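Local coordinates for lipid-transfer protein (PDB 6OK1) that is of unknown function but has the thiolase fold and belongs to the lipid-transfer proteins related to the thiolases, at residues T16-N21 with G341-H346; Y259-S262 with P268-G271; E230-R233 with P238-L241; E197-S202 with P208-D213. All coordinates share one frame; numbering follows the deposited sequence.

Interaction 1 (T16-N21 with G341-H346)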
loop_
_atom_site.group_PDB
_atom_site.type_symbol
_atom_site.label_atom_id
_atom_site.label_comp_id
_atom_site.label_asym_id
_atom_site.label_seq_id
_atom_site.Cartn_x
_atom_site.Cartn_y
_atom_site.Cartn_z
ATOM N N THR A 16 -2.250 -17.014 14.863
ATOM C CA THR A 16 -3.224 -18.084 14.791
ATOM C C THR A 16 -2.462 -19.376 14.595
ATOM O O THR A 16 -1.245 -19.374 14.382
ATOM C CB THR A 16 -4.210 -17.884 13.631
ATOM O OG1 THR A 16 -3.532 -18.040 12.375
ATOM C CG2 THR A 16 -4.836 -16.510 13.701
ATOM N N GLU A 17 -3.185 -20.490 14.621
ATOM C CA GLU A 17 -2.622 -21.704 14.069
ATOM C C GLU A 17 -2.385 -21.494 12.581
ATOM O O GLU A 17 -3.117 -20.750 11.917
ATOM C CB GLU A 17 -3.552 -22.904 14.322
ATOM C CG GLU A 17 -4.624 -23.133 13.268
ATOM C CD GLU A 17 -5.739 -22.087 13.284
ATOM O OE1 GLU A 17 -5.822 -21.314 14.265
ATOM O OE2 GLU A 17 -6.538 -22.063 12.311
ATOM N N PHE A 18 -1.299 -22.073 12.083
ATOM C CA PHE A 18 -1.006 -22.119 10.663
ATOM C C PHE A 18 -1.537 -23.434 10.112
ATOM O O PHE A 18 -1.193 -24.505 10.628
ATOM C CB PHE A 18 0.506 -22.001 10.424
ATOM C CG PHE A 18 1.130 -20.806 11.087
ATOM C CD1 PHE A 18 0.432 -19.614 11.161
ATOM C CD2 PHE A 18 2.407 -20.864 11.635
ATOM C CE1 PHE A 18 1.001 -18.490 11.761
ATOM C CE2 PHE A 18 2.994 -19.733 12.211
ATOM C CZ PHE A 18 2.277 -18.550 12.277
ATOM N N SER A 19 -2.369 -23.366 9.079
ATOM C CA SER A 19 -3.030 -24.584 8.613
ATOM C C SER A 19 -3.187 -24.539 7.101
ATOM O O SER A 19 -2.625 -23.675 6.416
ATOM C CB SER A 19 -4.390 -24.747 9.304
ATOM O OG SER A 19 -5.340 -23.871 8.729
ATOM N N LYS A 20 -3.930 -25.511 6.573
ATOM C CA LYS A 20 -4.337 -25.525 5.181
ATOM C C LYS A 20 -5.823 -25.235 5.024
ATOM O O LYS A 20 -6.341 -25.301 3.903
ATOM C CB LYS A 20 -4.008 -26.881 4.543
ATOM C CG LYS A 20 -2.574 -27.322 4.777
ATOM C CD LYS A 20 -1.586 -26.343 4.150
ATOM C CE LYS A 20 -0.142 -26.819 4.359
ATOM N NZ LYS A 20 0.875 -25.826 3.916
ATOM N N ASN A 21 -6.508 -24.930 6.113
ATOM C CA ASN A 21 -7.899 -24.504 6.064
ATOM C C ASN A 21 -8.298 -23.893 7.393
ATOM O O ASN A 21 -8.593 -24.601 8.364
ATOM C CB ASN A 21 -8.829 -25.674 5.724
ATOM C CG ASN A 21 -10.317 -25.281 5.836
ATOM O OD1 ASN A 21 -10.688 -24.150 5.547
ATOM N ND2 ASN A 21 -11.149 -26.216 6.278
ATOM N N GLY A 341 9.291 -25.039 6.001
ATOM C CA GLY A 341 8.983 -26.066 6.987
ATOM C C GLY A 341 7.908 -25.719 8.004
ATOM O O GLY A 341 7.186 -26.605 8.464
ATOM N N GLU A 342 7.804 -24.449 8.402
ATOM C CA GLU A 342 6.784 -24.061 9.387
ATOM C C GLU A 342 5.512 -23.631 8.664
ATOM O O GLU A 342 4.473 -24.287 8.775
ATOM C CB GLU A 342 7.290 -22.950 10.312
ATOM C CG GLU A 342 6.204 -22.516 11.303
ATOM C CD GLU A 342 6.653 -21.451 12.273
ATOM O OE1 GLU A 342 6.691 -20.289 11.859
ATOM O OE2 GLU A 342 6.940 -21.761 13.443
ATOM N N ALA A 343 5.582 -22.534 7.914
ATOM C CA ALA A 343 4.405 -21.945 7.304
ATOM C C ALA A 343 4.846 -20.771 6.450
ATOM O O ALA A 343 5.826 -20.095 6.779
ATOM C CB ALA A 343 3.402 -21.448 8.353
ATOM N N TYR A 344 4.094 -20.523 5.383
ATOM C CA TYR A 344 4.353 -19.410 4.464
ATOM C C TYR A 344 3.428 -18.252 4.839
ATOM O O TYR A 344 2.372 -18.050 4.245
ATOM C CB TYR A 344 4.129 -19.861 3.027
ATOM C CG TYR A 344 4.516 -18.889 1.928
ATOM C CD1 TYR A 344 5.566 -17.984 2.075
ATOM C CD2 TYR A 344 3.829 -18.907 0.730
ATOM C CE1 TYR A 344 5.911 -17.116 1.022
ATOM C CE2 TYR A 344 4.166 -18.059 -0.316
ATOM C CZ TYR A 344 5.215 -17.171 -0.157
ATOM O OH TYR A 344 5.550 -16.348 -1.205
ATOM N N ILE A 345 3.838 -17.475 5.852
ATOM C CA ILE A 345 3.113 -16.259 6.194
ATOM C C ILE A 345 3.918 -15.060 5.685
ATOM O O ILE A 345 4.057 -14.030 6.364
ATOM C CB ILE A 345 2.838 -16.170 7.704
ATOM C CG1 ILE A 345 2.423 -17.549 8.255
ATOM C CG2 ILE A 345 1.756 -15.139 7.950
ATOM C CD1 ILE A 345 1.117 -18.120 7.653
ATOM N N HIS A 346 4.424 -15.196 4.456
ATOM C CA HIS A 346 5.173 -14.153 3.758
ATOM C C HIS A 346 6.184 -13.484 4.689
ATOM O O HIS A 346 6.332 -12.250 4.687
ATOM C CB HIS A 346 4.216 -13.139 3.133
ATOM C CG HIS A 346 3.351 -13.714 2.055
ATOM N ND1 HIS A 346 2.606 -12.928 1.199
ATOM C CD2 HIS A 346 3.108 -14.998 1.693
ATOM C CE1 HIS A 346 1.945 -13.705 0.355
ATOM N NE2 HIS A 346 2.229 -14.964 0.638
#

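Interaction 2 (Y259-S262 with P268-G271)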
loop_
_atom_site.group_PDB
_atom_site.type_symbol
_atom_site.label_atom_id
_atom_site.label_comp_id
_atom_site.label_asym_id
_atom_site.label_seq_id
_atom_site.Cartn_x
_atom_site.Cartn_y
_atom_site.Cartn_z
ATOM N N TYR A 259 16.236 -9.500 -14.376
ATOM C CA TYR A 259 17.036 -10.356 -15.241
ATOM C C TYR A 259 17.954 -9.570 -16.168
ATOM O O TYR A 259 18.605 -10.169 -17.040
ATOM C CB TYR A 259 16.106 -11.205 -16.109
ATOM C CG TYR A 259 15.186 -12.183 -15.393
ATOM C CD1 TYR A 259 15.540 -12.792 -14.201
ATOM C CD2 TYR A 259 13.973 -12.503 -15.951
ATOM C CE1 TYR A 259 14.691 -13.703 -13.580
ATOM C CE2 TYR A 259 13.113 -13.409 -15.336
ATOM C CZ TYR A 259 13.475 -13.990 -14.155
ATOM O OH TYR A 259 12.613 -14.890 -13.595
ATOM N N TYR A 260 18.012 -8.254 -16.016
ATOM C CA TYR A 260 18.612 -7.379 -17.016
ATOM C C TYR A 260 19.826 -6.635 -16.476
ATOM O O TYR A 260 20.429 -5.824 -17.199
ATOM C CB TYR A 260 17.543 -6.407 -17.530
ATOM C CG TYR A 260 16.227 -7.113 -17.831
ATOM C CD1 TYR A 260 16.024 -7.753 -19.036
ATOM C CD2 TYR A 260 15.197 -7.153 -16.875
ATOM C CE1 TYR A 260 14.830 -8.406 -19.308
ATOM C CE2 TYR A 260 14.033 -7.819 -17.114
ATOM C CZ TYR A 260 13.840 -8.438 -18.342
ATOM O OH TYR A 260 12.675 -9.098 -18.657
ATOM N N ARG A 261 20.197 -6.896 -15.233
ATOM C CA ARG A 261 21.392 -6.341 -14.605
ATOM C C ARG A 261 22.648 -6.996 -15.153
ATOM O O ARG A 261 22.609 -8.102 -15.681
ATOM C CB ARG A 261 21.357 -6.594 -13.109
ATOM C CG ARG A 261 20.205 -5.924 -12.437
ATOM C CD ARG A 261 19.811 -6.612 -11.123
ATOM N NE ARG A 261 18.984 -5.690 -10.344
ATOM C CZ ARG A 261 18.425 -5.959 -9.166
ATOM N NH1 ARG A 261 18.542 -7.150 -8.614
ATOM N NH2 ARG A 261 17.771 -4.984 -8.517
ATOM N N SER A 262 23.794 -6.332 -14.957
ATOM C CA SER A 262 25.041 -6.898 -15.457
ATOM C C SER A 262 25.265 -8.295 -14.895
ATOM O O SER A 262 25.704 -9.197 -15.617
ATOM C CB SER A 262 26.219 -5.970 -15.130
ATOM O OG SER A 262 26.376 -5.783 -13.730
ATOM N N PRO A 268 21.443 -7.823 -5.151
ATOM C CA PRO A 268 22.021 -6.536 -4.735
ATOM C C PRO A 268 21.155 -5.795 -3.745
ATOM O O PRO A 268 21.667 -5.092 -2.862
ATOM C CB PRO A 268 22.129 -5.768 -6.053
ATOM C CG PRO A 268 22.089 -6.794 -7.120
ATOM C CD PRO A 268 21.374 -7.975 -6.613
ATOM N N GLU A 269 19.837 -5.926 -3.880
ATOM C CA GLU A 269 18.956 -5.226 -2.959
ATOM C C GLU A 269 19.055 -5.792 -1.546
ATOM O O GLU A 269 18.862 -5.051 -0.569
ATOM C CB GLU A 269 17.517 -5.257 -3.505
ATOM C CG GLU A 269 16.901 -6.643 -3.724
ATOM C CD GLU A 269 17.150 -7.275 -5.090
ATOM O OE1 GLU A 269 18.157 -6.943 -5.762
ATOM O OE2 GLU A 269 16.307 -8.128 -5.528
ATOM N N MET A 270 19.400 -7.077 -1.397
ATOM C CA MET A 270 19.647 -7.610 -0.063
ATOM C C MET A 270 21.011 -7.180 0.455
ATOM O O MET A 270 21.163 -6.968 1.661
ATOM C CB MET A 270 19.542 -9.147 -0.053
ATOM C CG MET A 270 19.471 -9.760 1.353
ATOM S SD MET A 270 17.944 -9.267 2.208
ATOM C CE MET A 270 16.715 -10.288 1.370
ATOM N N GLY A 271 21.998 -7.025 -0.425
ATOM C CA GLY A 271 23.252 -6.426 0.001
ATOM C C GLY A 271 23.052 -5.032 0.565
ATOM O O GLY A 271 23.680 -4.657 1.562
#

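Interaction 3 (E230-R233 with P238-L241)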
loop_
_atom_site.group_PDB
_atom_site.type_symbol
_atom_site.label_atom_id
_atom_site.label_comp_id
_atom_site.label_asym_id
_atom_site.label_seq_id
_atom_site.Cartn_x
_atom_site.Cartn_y
_atom_site.Cartn_z
ATOM N N GLU A 230 12.259 1.768 26.080
ATOM C CA GLU A 230 11.960 2.110 27.476
ATOM C C GLU A 230 10.645 1.475 27.917
ATOM O O GLU A 230 10.565 0.863 28.993
ATOM C CB GLU A 230 11.917 3.634 27.670
ATOM C CG GLU A 230 13.246 4.351 27.502
ATOM C CD GLU A 230 13.709 4.421 26.062
ATOM O OE1 GLU A 230 12.898 4.149 25.153
ATOM O OE2 GLU A 230 14.891 4.751 25.843
ATOM N N ARG A 231 9.604 1.590 27.081
ATOM C CA ARG A 231 8.327 0.954 27.388
ATOM C C ARG A 231 8.455 -0.558 27.462
ATOM O O ARG A 231 7.897 -1.198 28.364
ATOM C CB ARG A 231 7.296 1.349 26.326
ATOM C CG ARG A 231 5.842 1.035 26.653
ATOM C CD ARG A 231 5.005 2.317 26.723
ATOM N NE ARG A 231 3.570 2.088 26.570
ATOM C CZ ARG A 231 2.830 1.392 27.427
ATOM N NH1 ARG A 231 3.393 0.828 28.480
ATOM N NH2 ARG A 231 1.532 1.237 27.225
ATOM N N ALA A 232 9.181 -1.163 26.511
ATOM C CA ALA A 232 9.303 -2.613 26.485
ATOM C C ALA A 232 9.906 -3.142 27.780
ATOM O O ALA A 232 9.566 -4.242 28.217
ATOM C CB ALA A 232 10.151 -3.047 25.283
ATOM N N ARG A 233 10.797 -2.374 28.398
ATOM C CA ARG A 233 11.432 -2.810 29.642
ATOM C C ARG A 233 10.439 -2.984 30.783
ATOM O O ARG A 233 10.732 -3.718 31.733
ATOM C CB ARG A 233 12.529 -1.823 30.040
ATOM C CG ARG A 233 13.802 -1.997 29.242
ATOM C CD ARG A 233 14.651 -0.752 29.284
ATOM N NE ARG A 233 15.872 -0.933 28.501
ATOM C CZ ARG A 233 16.642 0.065 28.092
ATOM N NH1 ARG A 233 16.324 1.311 28.399
ATOM N NH2 ARG A 233 17.736 -0.191 27.382
ATOM N N PRO A 238 11.522 -10.285 27.856
ATOM C CA PRO A 238 12.757 -9.629 27.432
ATOM C C PRO A 238 12.510 -8.893 26.132
ATOM O O PRO A 238 11.957 -9.487 25.189
ATOM C CB PRO A 238 13.736 -10.798 27.237
ATOM C CG PRO A 238 13.150 -11.945 28.020
ATOM C CD PRO A 238 11.669 -11.745 27.969
ATOM N N PRO A 239 12.824 -7.596 26.051
ATOM C CA PRO A 239 12.599 -6.865 24.798
ATOM C C PRO A 239 13.517 -7.366 23.701
ATOM O O PRO A 239 14.685 -7.687 23.942
ATOM C CB PRO A 239 12.912 -5.412 25.164
ATOM C CG PRO A 239 12.822 -5.363 26.669
ATOM C CD PRO A 239 13.240 -6.705 27.153
ATOM N N ALA A 240 12.980 -7.422 22.477
ATOM C CA ALA A 240 13.761 -7.758 21.298
ATOM C C ALA A 240 14.028 -6.419 20.618
ATOM O O ALA A 240 13.177 -5.894 19.911
ATOM C CB ALA A 240 13.015 -8.735 20.394
ATOM N N LEU A 241 15.184 -5.826 20.895
ATOM C CA LEU A 241 15.427 -4.478 20.423
ATOM C C LEU A 241 15.648 -4.496 18.924
ATOM O O LEU A 241 16.294 -5.400 18.386
ATOM C CB LEU A 241 16.659 -3.879 21.105
ATOM C CG LEU A 241 16.410 -3.134 22.424
ATOM C CD1 LEU A 241 15.848 -4.060 23.483
ATOM C CD2 LEU A 241 17.719 -2.519 22.885
#

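Interaction 4 (E197-S202 with P208-D213)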
loop_
_atom_site.group_PDB
_atom_site.type_symbol
_atom_site.label_atom_id
_atom_site.label_comp_id
_atom_site.label_asym_id
_atom_site.label_seq_id
_atom_site.Cartn_x
_atom_site.Cartn_y
_atom_site.Cartn_z
ATOM N N GLU A 197 18.266 -37.387 0.027
ATOM C CA GLU A 197 17.749 -38.304 -0.972
ATOM C C GLU A 197 16.276 -38.026 -1.258
ATOM O O GLU A 197 15.841 -38.063 -2.418
ATOM C CB GLU A 197 17.974 -39.743 -0.483
ATOM C CG GLU A 197 19.474 -40.159 -0.426
ATOM C CD GLU A 197 20.383 -39.244 0.439
ATOM O OE1 GLU A 197 20.027 -38.888 1.600
ATOM O OE2 GLU A 197 21.473 -38.871 -0.061
ATOM N N ASP A 198 15.488 -37.755 -0.212
ATOM C CA ASP A 198 14.088 -37.397 -0.415
ATOM C C ASP A 198 13.972 -36.192 -1.336
ATOM O O ASP A 198 13.087 -36.127 -2.202
ATOM C CB ASP A 198 13.409 -37.037 0.906
ATOM C CG ASP A 198 13.150 -38.232 1.798
ATOM O OD1 ASP A 198 12.996 -39.356 1.286
ATOM O OD2 ASP A 198 13.099 -38.027 3.024
ATOM N N HIS A 199 14.821 -35.200 -1.102
ATOM C CA HIS A 199 14.790 -33.974 -1.888
ATOM C C HIS A 199 15.106 -34.267 -3.347
ATOM O O HIS A 199 14.397 -33.822 -4.258
ATOM C CB HIS A 199 15.783 -32.988 -1.281
ATOM C CG HIS A 199 16.010 -31.774 -2.108
ATOM N ND1 HIS A 199 16.953 -31.734 -3.108
ATOM C CD2 HIS A 199 15.419 -30.556 -2.092
ATOM C CE1 HIS A 199 16.944 -30.541 -3.672
ATOM N NE2 HIS A 199 16.022 -29.805 -3.072
ATOM N N GLN A 200 16.121 -35.089 -3.580
ATOM C CA GLN A 200 16.579 -35.360 -4.937
ATOM C C GLN A 200 15.596 -36.231 -5.697
ATOM O O GLN A 200 15.501 -36.120 -6.923
ATOM C CB GLN A 200 17.956 -36.017 -4.887
ATOM C CG GLN A 200 19.051 -35.085 -4.445
ATOM C CD GLN A 200 19.254 -33.961 -5.440
ATOM O OE1 GLN A 200 19.757 -34.191 -6.553
ATOM N NE2 GLN A 200 18.832 -32.743 -5.067
ATOM N N ASN A 201 14.854 -37.092 -4.985
ATOM C CA ASN A 201 13.838 -37.942 -5.599
ATOM C C ASN A 201 12.529 -37.208 -5.864
ATOM O O ASN A 201 11.701 -37.719 -6.624
ATOM C CB ASN A 201 13.558 -39.154 -4.700
ATOM C CG ASN A 201 14.709 -40.159 -4.701
ATOM O OD1 ASN A 201 15.418 -40.287 -5.695
ATOM N ND2 ASN A 201 14.902 -40.855 -3.586
ATOM N N SER A 202 12.311 -36.043 -5.250
ATOM C CA SER A 202 11.046 -35.356 -5.440
ATOM C C SER A 202 10.980 -34.767 -6.844
ATOM O O SER A 202 11.989 -34.374 -7.422
ATOM C CB SER A 202 10.832 -34.269 -4.381
ATOM O OG SER A 202 11.718 -33.167 -4.482
ATOM N N PRO A 208 15.965 -25.533 -12.060
ATOM C CA PRO A 208 16.558 -26.593 -11.216
ATOM C C PRO A 208 15.880 -26.825 -9.868
ATOM O O PRO A 208 16.552 -27.238 -8.916
ATOM C CB PRO A 208 17.972 -26.074 -11.000
ATOM C CG PRO A 208 17.760 -24.573 -10.880
ATOM C CD PRO A 208 16.713 -24.266 -11.920
ATOM N N LEU A 209 14.588 -26.538 -9.767
ATOM C CA LEU A 209 13.854 -26.650 -8.504
ATOM C C LEU A 209 13.014 -27.925 -8.480
ATOM O O LEU A 209 12.147 -28.126 -9.339
ATOM C CB LEU A 209 12.943 -25.438 -8.282
ATOM C CG LEU A 209 13.613 -24.162 -7.776
ATOM C CD1 LEU A 209 14.669 -23.652 -8.716
ATOM C CD2 LEU A 209 12.561 -23.096 -7.549
ATOM N N HIS A 210 13.233 -28.741 -7.450
ATOM C CA HIS A 210 12.395 -29.876 -7.110
ATOM C C HIS A 210 11.164 -29.404 -6.336
ATOM O O HIS A 210 11.124 -28.305 -5.786
ATOM C CB HIS A 210 13.168 -30.863 -6.228
ATOM C CG HIS A 210 14.319 -31.547 -6.906
ATOM N ND1 HIS A 210 14.207 -32.809 -7.444
ATOM C CD2 HIS A 210 15.609 -31.176 -7.086
ATOM C CE1 HIS A 210 15.372 -33.178 -7.951
ATOM N NE2 HIS A 210 16.237 -32.195 -7.768
ATOM N N LEU A 211 10.200 -30.306 -6.194
ATOM C CA LEU A 211 9.057 -30.030 -5.324
ATOM C C LEU A 211 9.502 -29.607 -3.926
ATOM O O LEU A 211 8.970 -28.645 -3.363
ATOM C CB LEU A 211 8.182 -31.273 -5.263
ATOM C CG LEU A 211 6.982 -31.185 -4.339
ATOM C CD1 LEU A 211 6.089 -30.026 -4.716
ATOM C CD2 LEU A 211 6.228 -32.476 -4.438
ATOM N N LEU A 212 10.508 -30.278 -3.363
ATOM C CA LEU A 212 10.912 -29.954 -2.005
ATOM C C LEU A 212 11.808 -28.707 -1.907
ATOM O O LEU A 212 12.209 -28.357 -0.797
ATOM C CB LEU A 212 11.591 -31.182 -1.352
ATOM C CG LEU A 212 10.578 -32.223 -0.881
ATOM C CD1 LEU A 212 11.283 -33.497 -0.498
ATOM C CD2 LEU A 212 9.771 -31.699 0.297
ATOM N N ASP A 213 12.070 -27.991 -3.020
ATOM C CA ASP A 213 12.663 -26.650 -2.968
ATOM C C ASP A 213 11.621 -25.560 -2.784
ATOM O O ASP A 213 11.995 -24.390 -2.617
ATOM C CB ASP A 213 13.437 -26.358 -4.257
ATOM C CG ASP A 213 14.683 -27.178 -4.360
ATOM O OD1 ASP A 213 15.434 -27.162 -3.373
ATOM O OD2 ASP A 213 14.878 -27.839 -5.400
HETATM O O HOH W 1 18.612 -33.227 -8.749
#

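Interaction 1 (T16-N21 with G341-H346)
F18 lays its ring against A343, I345 and E342. The CB of F18 leaves the backbone already pointing at the other segment and lies 3.6 Å from the CB of A343. With CG anti to its own carbonyl carbon (chi1 -53°), the ring is carried onward past that methyl, and F18 CD2 comes within 3.5 Å of A343 CB, the closest approach between the two segments. On the other ortho position, F18 CD1 meets I345 CD1 at 3.9 Å. This is loop-to-loop packing between the two halves of the thiolase fold: 16-21 follows strand 8-15 in the N-terminal half, and 341-346 joins helices 338-341 and 348-359 in the C-terminal half. Farther out, F18 CE2 is 3.8 Å from OE1 of E342, whose carboxylate plane is turned 55° from the ring. The two E342 oxygens take hydrogen bonds elsewhere, OE2 from N184 ND2 and OE1 from N349 ND2, while the extended chain merely borders the ring. At the far end, F18 CE1 and CZ lie 3.9 and 4.1 Å from I345 CG1, which sits over one face, displaced toward the rim, in a CH-pi contact 19° off the normal. A small alanine lets the ring come close, while the longer arm of isoleucine lays CG1 and CD1 along it. Q222 of strand 219-228 touches both F18 and I345.

Interaction 2 (Y259-S262 with P268-G271)
R261 reaches across to the start of helix 268-281 and forms a salt bridge with E269. The stronger bond runs from R261 NH1 to E269 OE1 at 2.9 Å, with an N-H...O angle of 145°. R261 NH2 adds a weak bond to the same oxygen at 3.4 Å, so one carboxylate oxygen takes both terminal nitrogens. That oxygen lies near the edge of the guanidinium, and NH1 meets it on the syn side, though the two flat groups are turned 64° apart. An arginine suits the place because its chain, extended from CG to NE, spans a gap in which the nearest CA atoms, those of R261 and P268, are still 9.9 Å apart. E269 bends to meet it: CG sits between the backbone N and the carbonyl carbon (chi1 59°), and the chain turns again at chi2. Both residues belong to the C-terminal half of the thiolase fold, where the loop after strand 240-248 leads into helix 268-281. P268 makes a van der Waals contact with the guanidinium: its CD lies 3.6 Å from R261 NH1 and its CG comes over one face. Further hydrogen bonds hold the charged groups: R261 NE donates to Y251 O, and Q253 joins the pair by accepting from R261 NH2 and donating to E269 OE2. The backbone O of R261 accepts from a basic side chain on the chain of another protein in the assembly.

Interaction 3 (E230-R233 with P238-L241)
A232 and P239 bring their backbones closest together, with CA atoms 5.6 Å apart. Residues 230-232 belong to the short helix 229-232, whereas P239 has an extended backbone (phi -67°, psi 142°) just ahead of strand 240-248. No hydrogen bond joins the two segments, and proline, which has no backbone N-H, contributes here through carbon alone. The methyl of A232 points at the proline ring, and A232 CB meets P239 CB at 3.6 Å. P239 CG lies only a little farther from the methyl, at 3.8 Å from A232 CB, and equally close to the carbonyl O of A232. Alanine fits because its single methyl allows the helix to approach the rigid ring directly. R233 adds a looser touch: its CB is directed away from the proline, yet R233 CG passes 4.3 Å from P239 CG, and its backbone N lies 4.0 Å from that same carbon. The charged end of R233 continues to a salt bridge with D390. A9 of strand 8-15 touches both A232 and P239, giving the pair a common neighbour in the sheet. The arrangement is a short helical connection between strands 219-228 and 240-248, which flank strand 8-15 in the mixed sheet of the thiolase fold and both run antiparallel to it.

Interaction 4 (E197-S202 with P208-D213)
H199 and H210 each carry a short hydrogen bond across the connection from helix 196-201 to strand 209-210 in the N-terminal half of the thiolase fold. H199 NE2 donates to D213 OD1 at 2.7 Å, a His-carboxylate hydrogen bond in which the oxygen lies in the ring plane but is approached from above the carboxylate plane. H210 ND1 donates to S202 O, also at 2.7 Å and almost straight (177°), so the imidazole holds the carbonyl of S202, which follows helix 196-201 in the chain. The two rings meet obliquely, their planes 51° apart, and Q200 CA sits over one face of H210 in a CH-pi contact. L212 supplies the apolar filling, with CD1 3.8 Å from H199 CA. In the next shell, Q200 NE2, itself hydrogen-bonded to S167 OG of helix 167-182, donates to H199 ND1 and fixes that ring's rotation. D213 is held by T298, which bonds OD1, and by the N-H of H210, which uses the anti lone pair of OD2. W204 stacks on H210. S202 suits its place because one hydroxyl serves both sides: OG donates to H199 O and accepts a weak bond from L212 N. A water donates to Q200 OE1 at 2.7 Å and lies 2.8 Å from H210 NE2.

From the N terminus, the chain leaves strand 8-15 through 16-21, whose partner 341-346 comes some 320 residues later; interaction 1 thus closes a long loop and joins the two halves of the thiolase fold. The other three contacts fall within that span, one after another, without crossing. Interaction 4 comes first, closing a short loop between helix 196-201 and strand 209-210. Interaction 3 then connects helix 229-232 to the start of strand 240-248. Interaction 2 follows, fastening the loop beyond that strand to helix 268-281. Interactions 3 and 4 lie on opposite sides of the chain's centre, their own centres about 42 Å apart.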